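Side-chain contacts in glucose-6-phosphate dehydrogenase (Trypanosoma cruzi, PDB 5AQ1), which catalyses the first step of the pentose phosphate pathway, the oxidation of glucose 6-phosphate with reduction of NADP+ to NADPH: residues 86-91 against 99-104; 179-184 against 271-276; 385-390 against 419-424. All coordinates share one frame; numbering follows the deposited sequence.

Contact 2 (179-184 against 271-276) is the central, buried one, joining the nucleotide-binding half to the C-terminal half, with coenzyme and sugar phosphate both bound to it. Contact 1 (86-91 against 99-104) lies farther out in the nucleotide-binding half and is partly buried. Contact 3 (385-390 against 419-424) lies at the far end of the chain, about 43 Å from contact 2, centre to centre, where a loop meets an edge strand beside another subunit. No helix or strand is shared. The chemistry changes accordingly: aromatic packing in the first; lysine methylenes over an amide and an imidazole in the second, whose polar ends turn to the ligands; one hydroxyl-to-carbonyl bond with a methyl touch in the third.

Contact 1: 86-91 against 99-104; sequences TLAGFF and CHVGNF
Ala88 and Val101 mark the nearest backbone approach, their CA atoms 7.7 Å apart, too far for the two chains to bond to each other. Segment 86-91 lies on helix 79-87 and what follows it, with Phe91 N bonded to Ala88 O; segment 99-104 leads into helix 101-105. Side chains alone fill the gap. Val101 holds CG1 anti to its own N (chi1 179°), which carries this methyl to the edge of the Phe91 ring, near its plane and 4.1 Å from CD2. The same methyl also meets Ala88 CB, at 4.3 Å. Phe91 CZ comes within 3.8 Å of Phe104 CE2, at the edge of the Phe104 ring. The planes of these two rings are inclined at 68°. Ala88 CA covers the centre of one face of the Phe91 ring. Helix 43-58 adds Phe54 and Tyr57 to this cluster: Phe54 stacks on Phe91 and also meets Phe104, which touches Tyr57 too. The disulfide of Cys99 with Cys58 ties the start of segment 99-104 to that same helix.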
loop_
_atom_site.group_PDB
_atom_site.type_symbol
_atom_site.label_atom_id
_atom_site.label_comp_id
_atom_site.label_asym_id
_atom_site.label_seq_id
_atom_site.Cartn_x
_atom_site.Cartn_y
_atom_site.Cartn_z
ATOM N N THR B 86 -13.618 -33.609 -46.926
ATOM C CA THR B 86 -14.300 -32.896 -45.846
ATOM C C THR B 86 -13.324 -32.429 -44.766
ATOM O O THR B 86 -13.149 -31.228 -44.570
ATOM C CB THR B 86 -15.417 -33.752 -45.215
ATOM O OG1 THR B 86 -16.286 -34.236 -46.250
ATOM C CG2 THR B 86 -16.231 -32.939 -44.211
ATOM N N LEU B 87 -12.689 -33.381 -44.083
ATOM C CA LEU B 87 -11.807 -33.075 -42.947
ATOM C C LEU B 87 -10.656 -32.152 -43.318
ATOM O O LEU B 87 -10.476 -31.103 -42.702
ATOM C CB LEU B 87 -11.244 -34.362 -42.327
ATOM C CG LEU B 87 -11.990 -34.964 -41.130
ATOM C CD1 LEU B 87 -13.500 -34.975 -41.325
ATOM C CD2 LEU B 87 -11.469 -36.369 -40.850
ATOM N N ALA B 88 -9.885 -32.546 -44.330
ATOM C CA ALA B 88 -8.713 -31.773 -44.749
ATOM C C ALA B 88 -9.074 -30.359 -45.214
ATOM O O ALA B 88 -8.239 -29.461 -45.164
ATOM C CB ALA B 88 -7.946 -32.511 -45.835
ATOM N N GLY B 89 -10.314 -30.170 -45.660
ATOM C CA GLY B 89 -10.824 -28.849 -46.016
ATOM C C GLY B 89 -10.746 -27.810 -44.909
ATOM O O GLY B 89 -10.656 -26.617 -45.192
ATOM N N PHE B 90 -10.778 -28.253 -43.653
ATOM C CA PHE B 90 -10.732 -27.340 -42.506
ATOM C C PHE B 90 -9.343 -27.176 -41.883
ATOM O O PHE B 90 -9.194 -26.454 -40.895
ATOM C CB PHE B 90 -11.728 -27.795 -41.439
ATOM C CG PHE B 90 -13.158 -27.760 -41.895
ATOM C CD1 PHE B 90 -13.731 -28.865 -42.506
ATOM C CD2 PHE B 90 -13.932 -26.622 -41.713
ATOM C CE1 PHE B 90 -15.050 -28.837 -42.927
ATOM C CE2 PHE B 90 -15.252 -26.587 -42.132
ATOM C CZ PHE B 90 -15.812 -27.697 -42.739
ATOM N N PHE B 91 -8.328 -27.824 -42.453
ATOM C CA PHE B 91 -6.958 -27.666 -41.963
ATOM C C PHE B 91 -6.384 -26.342 -42.453
ATOM O O PHE B 91 -6.634 -25.925 -43.586
ATOM C CB PHE B 91 -6.047 -28.814 -42.429
ATOM C CG PHE B 91 -6.480 -30.189 -41.978
ATOM C CD1 PHE B 91 -7.481 -30.374 -41.021
ATOM C CD2 PHE B 91 -5.845 -31.312 -42.497
ATOM C CE1 PHE B 91 -7.854 -31.649 -40.627
ATOM C CE2 PHE B 91 -6.212 -32.585 -42.100
ATOM C CZ PHE B 91 -7.216 -32.755 -41.164
ATOM N N CYS B 99 4.515 -29.695 -43.774
ATOM C CA CYS B 99 3.926 -30.816 -43.045
ATOM C C CYS B 99 2.973 -31.542 -43.980
ATOM O O CYS B 99 2.052 -30.930 -44.524
ATOM C CB CYS B 99 3.171 -30.344 -41.801
ATOM S SG CYS B 99 2.392 -31.686 -40.867
ATOM N N HIS B 100 3.194 -32.842 -44.159
ATOM C CA HIS B 100 2.416 -33.628 -45.110
ATOM C C HIS B 100 1.057 -34.005 -44.526
ATOM O O HIS B 100 0.966 -34.502 -43.401
ATOM C CB HIS B 100 3.193 -34.880 -45.535
ATOM C CG HIS B 100 2.594 -35.603 -46.704
ATOM N ND1 HIS B 100 2.025 -34.948 -47.777
ATOM C CD2 HIS B 100 2.502 -36.925 -46.980
ATOM C CE1 HIS B 100 1.593 -35.836 -48.654
ATOM N NE2 HIS B 100 1.872 -37.043 -48.195
ATOM N N VAL B 101 0.008 -33.760 -45.308
ATOM C CA VAL B 101 -1.372 -33.995 -44.884
ATOM C C VAL B 101 -1.698 -35.486 -44.897
ATOM O O VAL B 101 -2.360 -35.983 -43.988
ATOM C CB VAL B 101 -2.377 -33.244 -45.790
ATOM C CG1 VAL B 101 -3.815 -33.515 -45.357
ATOM C CG2 VAL B 101 -2.098 -31.749 -45.777
ATOM N N GLY B 102 -1.241 -36.188 -45.932
ATOM C CA GLY B 102 -1.487 -37.622 -46.076
ATOM C C GLY B 102 -0.982 -38.455 -44.908
ATOM O O GLY B 102 -1.636 -39.416 -44.502
ATOM N N ASN B 103 0.184 -38.090 -44.377
ATOM C CA ASN B 103 0.767 -38.769 -43.214
ATOM C C ASN B 103 -0.130 -38.687 -41.988
ATOM O O ASN B 103 -0.299 -39.678 -41.274
ATOM C CB ASN B 103 2.149 -38.193 -42.878
ATOM C CG ASN B 103 3.222 -38.618 -43.868
ATOM O OD1 ASN B 103 3.084 -39.627 -44.564
ATOM N ND2 ASN B 103 4.304 -37.850 -43.931
ATOM N N PHE B 104 -0.706 -37.512 -41.750
ATOM C CA PHE B 104 -1.648 -37.340 -40.650
ATOM C C PHE B 104 -2.947 -38.118 -40.877
ATOM O O PHE B 104 -3.434 -38.791 -39.968
ATOM C CB PHE B 104 -1.964 -35.862 -40.421
ATOM C CG PHE B 104 -3.010 -35.626 -39.367
ATOM C CD1 PHE B 104 -2.753 -35.937 -38.039
ATOM C CD2 PHE B 104 -4.254 -35.109 -39.702
ATOM C CE1 PHE B 104 -3.712 -35.733 -37.065
ATOM C CE2 PHE B 104 -5.216 -34.899 -38.732
ATOM C CZ PHE B 104 -4.945 -35.211 -37.412
#

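Contact 2: 179-184 against 271-276; sequences VEKPFG and QNHLTQ. With NDP (NADPH dihydro-nicotinamide-adenine-dinucleotide phosphate), chain G; BG6 (6-O-phosphono-beta-D-glucopyranose), chain F.
Lys181 lays its aliphatic chain across the amide of Asn272 at about a right angle, with CD 3.6 Å from Asn272 ND2. Its chi1 of 76° sets CG between the backbone N and the carbonyl carbon; the chain then runs extended until it bends at chi4 (81°), which turns NZ to the sugar. NZ donates to O2 of glucose 6-phosphate at 3.1 Å and has a second partner in the carbonyl oxygen of Asp268. On the way, Lys181 CE passes 3.7 Å from His273 NE2, again with the side chains crossing steeply.

The His273 ring points its edge at the substrate: NE2 and O1 of the sugar are 2.8 Å apart in a hydrogen bond close to straight (163°), with O1 in the plane of the ring. Several groups fix that ring. ND1 bonds to Asp210, Tyr212 stacks on it, and Asn272 OD1 lies above one face toward the rim while also accepting from His273 N. Asn272 ND2 in turn is tied to Gln271 OE1 at 3.3 Å.

The backbone of the same lysine serves the coenzyme. The ribose hydroxyl O2D of NADPH donates to Lys181 O at 2.7 Å, on the carbonyl just before the cis peptide to Pro182. One lysine thus grips the coenzyme through its backbone and the sugar through NZ.

NDP C4N lies 3.9 Å from BG6 C1, a placement consistent with hydride passing between them when NADP+ is bound; with reduced coenzyme beside the substrate, this complex is itself non-productive. His273 on the O1 hydroxyl, backed by Asp210, is consistent with the histidine-aspartate pair that in related glucose-6-phosphate dehydrogenases takes the proton from that hydroxyl as hydride leaves C1.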
loop_
_atom_site.group_PDB
_atom_site.type_symbol
_atom_site.label_atom_id
_atom_site.label_comp_id
_atom_site.label_asym_id
_atom_site.label_seq_id
_atom_site.Cartn_x
_atom_site.Cartn_y
_atom_site.Cartn_z
ATOM N N VAL B 179 -14.925 -33.462 -22.274
ATOM C CA VAL B 179 -16.371 -33.254 -22.363
ATOM C C VAL B 179 -16.688 -31.779 -22.619
ATOM O O VAL B 179 -15.966 -30.895 -22.161
ATOM C CB VAL B 179 -17.091 -33.759 -21.092
ATOM C CG1 VAL B 179 -16.800 -35.234 -20.875
ATOM C CG2 VAL B 179 -16.670 -32.979 -19.860
ATOM N N GLU B 180 -17.769 -31.528 -23.356
ATOM C CA GLU B 180 -18.121 -30.182 -23.806
ATOM C C GLU B 180 -19.389 -29.661 -23.133
ATOM O O GLU B 180 -20.218 -30.437 -22.657
ATOM C CB GLU B 180 -18.318 -30.178 -25.323
ATOM C CG GLU B 180 -17.038 -30.343 -26.133
ATOM C CD GLU B 180 -16.262 -29.045 -26.330
ATOM O OE1 GLU B 180 -16.847 -27.944 -26.191
ATOM O OE2 GLU B 180 -15.057 -29.137 -26.652
ATOM N N LYS B 181 -19.532 -28.337 -23.112
ATOM C CA LYS B 181 -20.730 -27.683 -22.579
ATOM C C LYS B 181 -21.875 -27.868 -23.585
ATOM O O LYS B 181 -21.614 -28.197 -24.735
ATOM C CB LYS B 181 -20.443 -26.199 -22.298
ATOM C CG LYS B 181 -20.393 -25.288 -23.517
ATOM C CD LYS B 181 -19.995 -23.877 -23.103
ATOM C CE LYS B 181 -19.913 -22.929 -24.292
ATOM N NZ LYS B 181 -21.240 -22.410 -24.723
ATOM N N PRO B 182 -23.133 -27.671 -23.187
ATOM C CA PRO B 182 -23.548 -27.210 -21.860
ATOM C C PRO B 182 -23.421 -28.260 -20.763
ATOM O O PRO B 182 -23.592 -29.454 -21.028
ATOM C CB PRO B 182 -25.026 -26.874 -22.068
ATOM C CG PRO B 182 -25.468 -27.816 -23.136
ATOM C CD PRO B 182 -24.286 -27.963 -24.056
ATOM N N PHE B 183 -23.118 -27.807 -19.546
ATOM C CA PHE B 183 -23.128 -28.667 -18.363
ATOM C C PHE B 183 -24.344 -28.296 -17.516
ATOM O O PHE B 183 -24.237 -27.565 -16.530
ATOM C CB PHE B 183 -21.842 -28.494 -17.555
ATOM C CG PHE B 183 -20.590 -28.708 -18.354
ATOM C CD1 PHE B 183 -20.186 -29.988 -18.699
ATOM C CD2 PHE B 183 -19.813 -27.631 -18.757
ATOM C CE1 PHE B 183 -19.029 -30.191 -19.434
ATOM C CE2 PHE B 183 -18.657 -27.828 -19.494
ATOM C CZ PHE B 183 -18.264 -29.108 -19.835
ATOM N N GLY B 184 -25.506 -28.792 -17.925
ATOM C CA GLY B 184 -26.777 -28.362 -17.344
ATOM C C GLY B 184 -27.168 -26.968 -17.810
ATOM O O GLY B 184 -26.525 -26.388 -18.696
ATOM N N GLN B 271 -21.777 -17.388 -18.188
ATOM C CA GLN B 271 -21.652 -18.388 -17.124
ATOM C C GLN B 271 -20.362 -19.201 -17.195
ATOM O O GLN B 271 -19.883 -19.700 -16.173
ATOM C CB GLN B 271 -22.860 -19.328 -17.151
ATOM C CG GLN B 271 -22.857 -20.403 -16.073
ATOM C CD GLN B 271 -22.082 -21.658 -16.453
ATOM O OE1 GLN B 271 -21.721 -21.863 -17.612
ATOM N NE2 GLN B 271 -21.816 -22.499 -15.465
ATOM N N ASN B 272 -19.802 -19.333 -18.395
ATOM C CA ASN B 272 -18.602 -20.136 -18.599
ATOM C C ASN B 272 -17.396 -19.288 -19.015
ATOM O O ASN B 272 -16.493 -19.066 -18.212
ATOM C CB ASN B 272 -18.869 -21.289 -19.583
ATOM C CG ASN B 272 -19.760 -20.882 -20.745
ATOM O OD1 ASN B 272 -19.337 -20.142 -21.633
ATOM N ND2 ASN B 272 -20.999 -21.367 -20.747
ATOM N N HIS B 273 -17.384 -18.798 -20.251
ATOM C CA HIS B 273 -16.190 -18.147 -20.795
ATOM C C HIS B 273 -15.756 -16.935 -19.974
ATOM O O HIS B 273 -14.598 -16.829 -19.571
ATOM C CB HIS B 273 -16.420 -17.707 -22.243
ATOM C CG HIS B 273 -16.736 -18.830 -23.181
ATOM N ND1 HIS B 273 -16.015 -20.005 -23.206
ATOM C CD2 HIS B 273 -17.681 -18.948 -24.142
ATOM C CE1 HIS B 273 -16.508 -20.802 -24.138
ATOM N NE2 HIS B 273 -17.520 -20.183 -24.720
ATOM N N LEU B 274 -16.690 -16.021 -19.731
ATOM C CA LEU B 274 -16.369 -14.758 -19.069
ATOM C C LEU B 274 -16.211 -14.914 -17.555
ATOM O O LEU B 274 -15.462 -14.156 -16.931
ATOM C CB LEU B 274 -17.420 -13.695 -19.400
ATOM C CG LEU B 274 -17.700 -13.451 -20.891
ATOM C CD1 LEU B 274 -18.500 -12.167 -21.068
ATOM C CD2 LEU B 274 -16.426 -13.392 -21.724
ATOM N N THR B 275 -16.902 -15.888 -16.971
ATOM C CA THR B 275 -16.720 -16.211 -15.558
ATOM C C THR B 275 -15.353 -16.857 -15.321
ATOM O O THR B 275 -14.730 -16.637 -14.287
ATOM C CB THR B 275 -17.843 -17.134 -15.045
ATOM O OG1 THR B 275 -19.105 -16.487 -15.228
ATOM C CG2 THR B 275 -17.658 -17.460 -13.560
ATOM N N GLN B 276 -14.886 -17.654 -16.278
ATOM C CA GLN B 276 -13.529 -18.206 -16.221
ATOM C C GLN B 276 -12.500 -17.080 -16.205
ATOM O O GLN B 276 -11.587 -17.067 -15.376
ATOM C CB GLN B 276 -13.265 -19.132 -17.412
ATOM C CG GLN B 276 -13.792 -20.545 -17.234
ATOM C CD GLN B 276 -13.052 -21.318 -16.163
ATOM O OE1 GLN B 276 -11.924 -20.979 -15.797
ATOM N NE2 GLN B 276 -13.683 -22.370 -15.654
HETATM P PA NDP G . -23.779 -31.632 -33.626
HETATM O O1A NDP G . -25.218 -31.171 -33.579
HETATM O O2A NDP G . -22.947 -31.366 -34.868
HETATM O O5B NDP G . -23.780 -33.198 -33.270
HETATM C C5B NDP G . -22.550 -33.913 -33.220
HETATM C C4B NDP G . -22.735 -35.331 -33.745
HETATM O O4B NDP G . -23.505 -36.063 -32.787
HETATM C C3B NDP G . -23.476 -35.429 -35.077
HETATM O O3B NDP G . -22.601 -35.516 -36.206
HETATM C C2B NDP G . -24.290 -36.693 -34.931
HETATM O O2B NDP G . -23.543 -37.805 -35.415
HETATM C C1B NDP G . -24.509 -36.848 -33.437
HETATM N N9A NDP G . -25.883 -36.406 -33.077
HETATM C C8A NDP G . -26.481 -35.236 -33.402
HETATM N N7A NDP G . -27.743 -35.185 -32.907
HETATM C C5A NDP G . -27.964 -36.340 -32.253
HETATM C C6A NDP G . -29.081 -36.946 -31.496
HETATM N N6A NDP G . -30.246 -36.273 -31.343
HETATM N N1A NDP G . -28.896 -38.184 -30.966
HETATM C C2A NDP G . -27.740 -38.864 -31.112
HETATM N N3A NDP G . -26.686 -38.366 -31.790
HETATM C C4A NDP G . -26.737 -37.141 -32.369
HETATM O O3 NDP G . -23.002 -31.084 -32.323
HETATM P PN NDP G . -21.719 -30.112 -32.403
HETATM O O1N NDP G . -20.575 -30.800 -33.107
HETATM O O2N NDP G . -22.186 -28.757 -32.887
HETATM O O5D NDP G . -21.332 -29.988 -30.847
HETATM C C5D NDP G . -20.856 -31.103 -30.096
HETATM C C4D NDP G . -20.769 -30.719 -28.624
HETATM O O4D NDP G . -19.864 -29.622 -28.455
HETATM C C3D NDP G . -22.116 -30.261 -28.091
HETATM O O3D NDP G . -22.319 -30.763 -26.766
HETATM C C2D NDP G . -22.028 -28.748 -28.084
HETATM O O2D NDP G . -22.874 -28.166 -27.080
HETATM C C1D NDP G . -20.537 -28.503 -27.863
HETATM N N1N NDP G . -20.108 -27.211 -28.423
HETATM C C2N NDP G . -19.873 -27.079 -29.739
HETATM C C3N NDP G . -19.476 -25.867 -30.295
HETATM C C7N NDP G . -19.215 -25.748 -31.770
HETATM O O7N NDP G . -18.328 -24.996 -32.146
HETATM N N7N NDP G . -19.943 -26.446 -32.647
HETATM C C4N NDP G . -19.290 -24.644 -29.429
HETATM C C5N NDP G . -19.578 -24.920 -28.026
HETATM C C6N NDP G . -19.967 -26.178 -27.584
HETATM P P2B NDP G . -24.221 -39.183 -35.898
HETATM O O1X NDP G . -25.647 -38.845 -36.259
HETATM O O2X NDP G . -23.359 -39.546 -37.085
HETATM O O3X NDP G . -24.099 -40.107 -34.707
HETATM C C1 BG6 F . -19.152 -21.002 -28.005
HETATM C C2 BG6 F . -20.565 -20.441 -27.863
HETATM O O1 BG6 F . -18.761 -21.676 -26.801
HETATM O O5 BG6 F . -18.234 -19.936 -28.263
HETATM C C3 BG6 F . -20.935 -19.675 -29.123
HETATM O O2 BG6 F . -21.503 -21.497 -27.634
HETATM C C4 BG6 F . -19.896 -18.589 -29.351
HETATM O O3 BG6 F . -22.236 -19.088 -29.020
HETATM C C5 BG6 F . -18.517 -19.224 -29.472
HETATM O O4 BG6 F . -20.225 -17.856 -30.532
HETATM C C6 BG6 F . -17.442 -18.173 -29.734
HETATM O O6 BG6 F . -16.140 -18.754 -29.654
HETATM P P BG6 F . -14.865 -17.953 -30.222
HETATM O O1P BG6 F . -14.902 -16.618 -29.516
HETATM O O2P BG6 F . -13.684 -18.794 -29.824
HETATM O O3P BG6 F . -15.124 -17.890 -31.708
#

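Contact 3: 385-390 against 419-424; sequences RPFGES and NDTHQT
Thr421, with chi1 at 62°, places OG1 between its backbone N and carbonyl carbon and thereby aims the hydroxyl across at Ser390; the same rotation leaves CG2 anti to the carbonyl carbon, facing Phe387. Phe387, with chi1 at -73°, swings its ring out of the loop to meet that methyl.

The polar half of the contact is a single hydrogen bond. Thr421 OG1 donates to Ser390 O over a modelled 2.5 Å, a length not to be pressed at this resolution. The direction is more telling: the hydroxyl lies in the carbonyl plane and approaches on a lone pair, with an angle of 141° at the oxygen. Ser390 contributes its main chain rather than its hydroxyl, and its CB stays 3.9 Å from Thr421 OG1. The apolar half is lighter, since Thr421 CG2 comes to 4.1 Å from both CD1 and CE1 of Phe387 and approaches the ring obliquely. One threonine therefore divides its two branches between a loop carbonyl and an aromatic ring.

Each side is braced locally. Ser390 N bonds back to Phe387 O at 2.8 Å, closing a turn through Gly388, whose phi is positive, and so linking the two residues that receive the threonine. Thr421 N is held by the carboxylate of Asp420, OD1 lying 2.7 Å away.

In the fold, the loop between strands 373-380 and 395-401 here meets the beginning of strand 421-429, outermost in this chain's mixed sheet and paired with 405-413, where Thr421 also rests on Thr411. A second subunit lies alongside: its Ala227 packs on Phe387, and its Tyr434 bonds to His422 and Thr424 farther along the strand.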
loop_
_atom_site.group_PDB
_atom_site.type_symbol
_atom_site.label_atom_id
_atom_site.label_comp_id
_atom_site.label_asym_id
_atom_site.label_seq_id
_atom_site.Cartn_x
_atom_site.Cartn_y
_atom_site.Cartn_z
ATOM N N ARG B 385 -4.654 14.956 -8.470
ATOM C CA ARG B 385 -3.729 16.083 -8.493
ATOM C C ARG B 385 -2.349 15.654 -8.985
ATOM O O ARG B 385 -1.939 14.519 -8.749
ATOM C CB ARG B 385 -3.628 16.700 -7.104
ATOM C CG ARG B 385 -4.974 17.148 -6.577
ATOM C CD ARG B 385 -4.896 17.987 -5.322
ATOM N NE ARG B 385 -6.236 18.519 -5.043
ATOM C CZ ARG B 385 -6.777 19.587 -5.623
ATOM N NH1 ARG B 385 -6.087 20.311 -6.504
ATOM N NH2 ARG B 385 -8.014 19.945 -5.294
ATOM N N PRO B 386 -1.626 16.543 -9.664
ATOM C CA PRO B 386 -2.020 17.936 -9.885
ATOM C C PRO B 386 -2.651 18.233 -11.255
ATOM O O PRO B 386 -2.802 19.405 -11.605
ATOM C CB PRO B 386 -0.687 18.674 -9.765
ATOM C CG PRO B 386 0.314 17.701 -10.284
ATOM C CD PRO B 386 -0.200 16.323 -9.956
ATOM N N PHE B 387 -3.031 17.207 -12.015
ATOM C CA PHE B 387 -3.501 17.419 -13.391
ATOM C C PHE B 387 -5.024 17.532 -13.543
ATOM O O PHE B 387 -5.501 18.068 -14.542
ATOM C CB PHE B 387 -2.941 16.334 -14.320
ATOM C CG PHE B 387 -1.475 16.494 -14.609
ATOM C CD1 PHE B 387 -1.044 17.266 -15.686
ATOM C CD2 PHE B 387 -0.525 15.900 -13.792
ATOM C CE1 PHE B 387 0.306 17.427 -15.950
ATOM C CE2 PHE B 387 0.827 16.062 -14.049
ATOM C CZ PHE B 387 1.242 16.824 -15.129
ATOM N N GLY B 388 -5.784 17.046 -12.564
ATOM C CA GLY B 388 -7.242 17.172 -12.591
ATOM C C GLY B 388 -7.861 16.657 -13.878
ATOM O O GLY B 388 -7.713 15.481 -14.218
ATOM N N GLU B 389 -8.538 17.542 -14.606
ATOM C CA GLU B 389 -9.226 17.166 -15.846
ATOM C C GLU B 389 -8.297 17.113 -17.064
ATOM O O GLU B 389 -8.749 16.803 -18.165
ATOM C CB GLU B 389 -10.385 18.122 -16.119
ATOM C CG GLU B 389 -11.410 18.175 -14.991
ATOM C CD GLU B 389 -12.718 18.789 -15.446
ATOM O OE1 GLU B 389 -12.661 19.787 -16.199
ATOM O OE2 GLU B 389 -13.791 18.273 -15.059
ATOM N N SER B 390 -7.011 17.409 -16.861
ATOM C CA SER B 390 -6.003 17.287 -17.916
ATOM C C SER B 390 -5.333 15.908 -17.933
ATOM O O SER B 390 -4.357 15.695 -18.647
ATOM C CB SER B 390 -4.947 18.380 -17.776
ATOM O OG SER B 390 -5.518 19.650 -18.015
ATOM N N ASN B 419 3.077 22.334 -24.773
ATOM C CA ASN B 419 3.191 21.739 -23.452
ATOM C C ASN B 419 1.796 21.427 -22.911
ATOM O O ASN B 419 1.241 22.154 -22.084
ATOM C CB ASN B 419 3.979 22.659 -22.515
ATOM C CG ASN B 419 4.654 21.893 -21.388
ATOM O OD1 ASN B 419 5.661 21.214 -21.601
ATOM N ND2 ASN B 419 4.092 21.982 -20.188
ATOM N N ASP B 420 1.249 20.319 -23.402
ATOM C CA ASP B 420 -0.117 19.899 -23.124
ATOM C C ASP B 420 -0.089 18.407 -22.783
ATOM O O ASP B 420 0.978 17.800 -22.755
ATOM C CB ASP B 420 -0.974 20.158 -24.371
ATOM C CG ASP B 420 -2.456 20.312 -24.065
ATOM O OD1 ASP B 420 -2.904 19.948 -22.955
ATOM O OD2 ASP B 420 -3.182 20.794 -24.957
ATOM N N THR B 421 -1.248 17.820 -22.507
ATOM C CA THR B 421 -1.339 16.384 -22.267
ATOM C C THR B 421 -2.237 15.698 -23.293
ATOM O O THR B 421 -3.079 16.330 -23.934
ATOM C CB THR B 421 -1.883 16.072 -20.861
ATOM O OG1 THR B 421 -3.208 16.597 -20.730
ATOM C CG2 THR B 421 -0.985 16.666 -19.787
ATOM N N HIS B 422 -2.032 14.391 -23.436
ATOM C CA HIS B 422 -2.862 13.538 -24.284
ATOM C C HIS B 422 -2.788 12.111 -23.757
ATOM O O HIS B 422 -1.847 11.763 -23.046
ATOM C CB HIS B 422 -2.390 13.593 -25.744
ATOM C CG HIS B 422 -1.149 12.797 -26.013
ATOM N ND1 HIS B 422 0.052 13.051 -25.388
ATOM C CD2 HIS B 422 -0.927 11.752 -26.844
ATOM C CE1 HIS B 422 0.961 12.191 -25.816
ATOM N NE2 HIS B 422 0.393 11.397 -26.705
ATOM N N GLN B 423 -3.777 11.291 -24.098
ATOM C CA GLN B 423 -3.736 9.876 -23.740
ATOM C C GLN B 423 -3.033 9.084 -24.843
ATOM O O GLN B 423 -3.289 9.295 -26.027
ATOM C CB GLN B 423 -5.142 9.331 -23.458
ATOM C CG GLN B 423 -5.174 7.843 -23.112
ATOM C CD GLN B 423 -6.360 7.456 -22.221
ATOM O OE1 GLN B 423 -7.496 7.284 -22.690
ATOM N NE2 GLN B 423 -6.093 7.310 -20.921
ATOM N N THR B 424 -2.136 8.189 -24.436
ATOM C CA THR B 424 -1.372 7.346 -25.355
ATOM C C THR B 424 -1.314 5.916 -24.788
ATOM O O THR B 424 -2.045 5.602 -23.849
ATOM C CB THR B 424 0.036 7.938 -25.598
ATOM O OG1 THR B 424 0.735 7.161 -26.579
ATOM C CG2 THR B 424 0.854 7.994 -24.307
#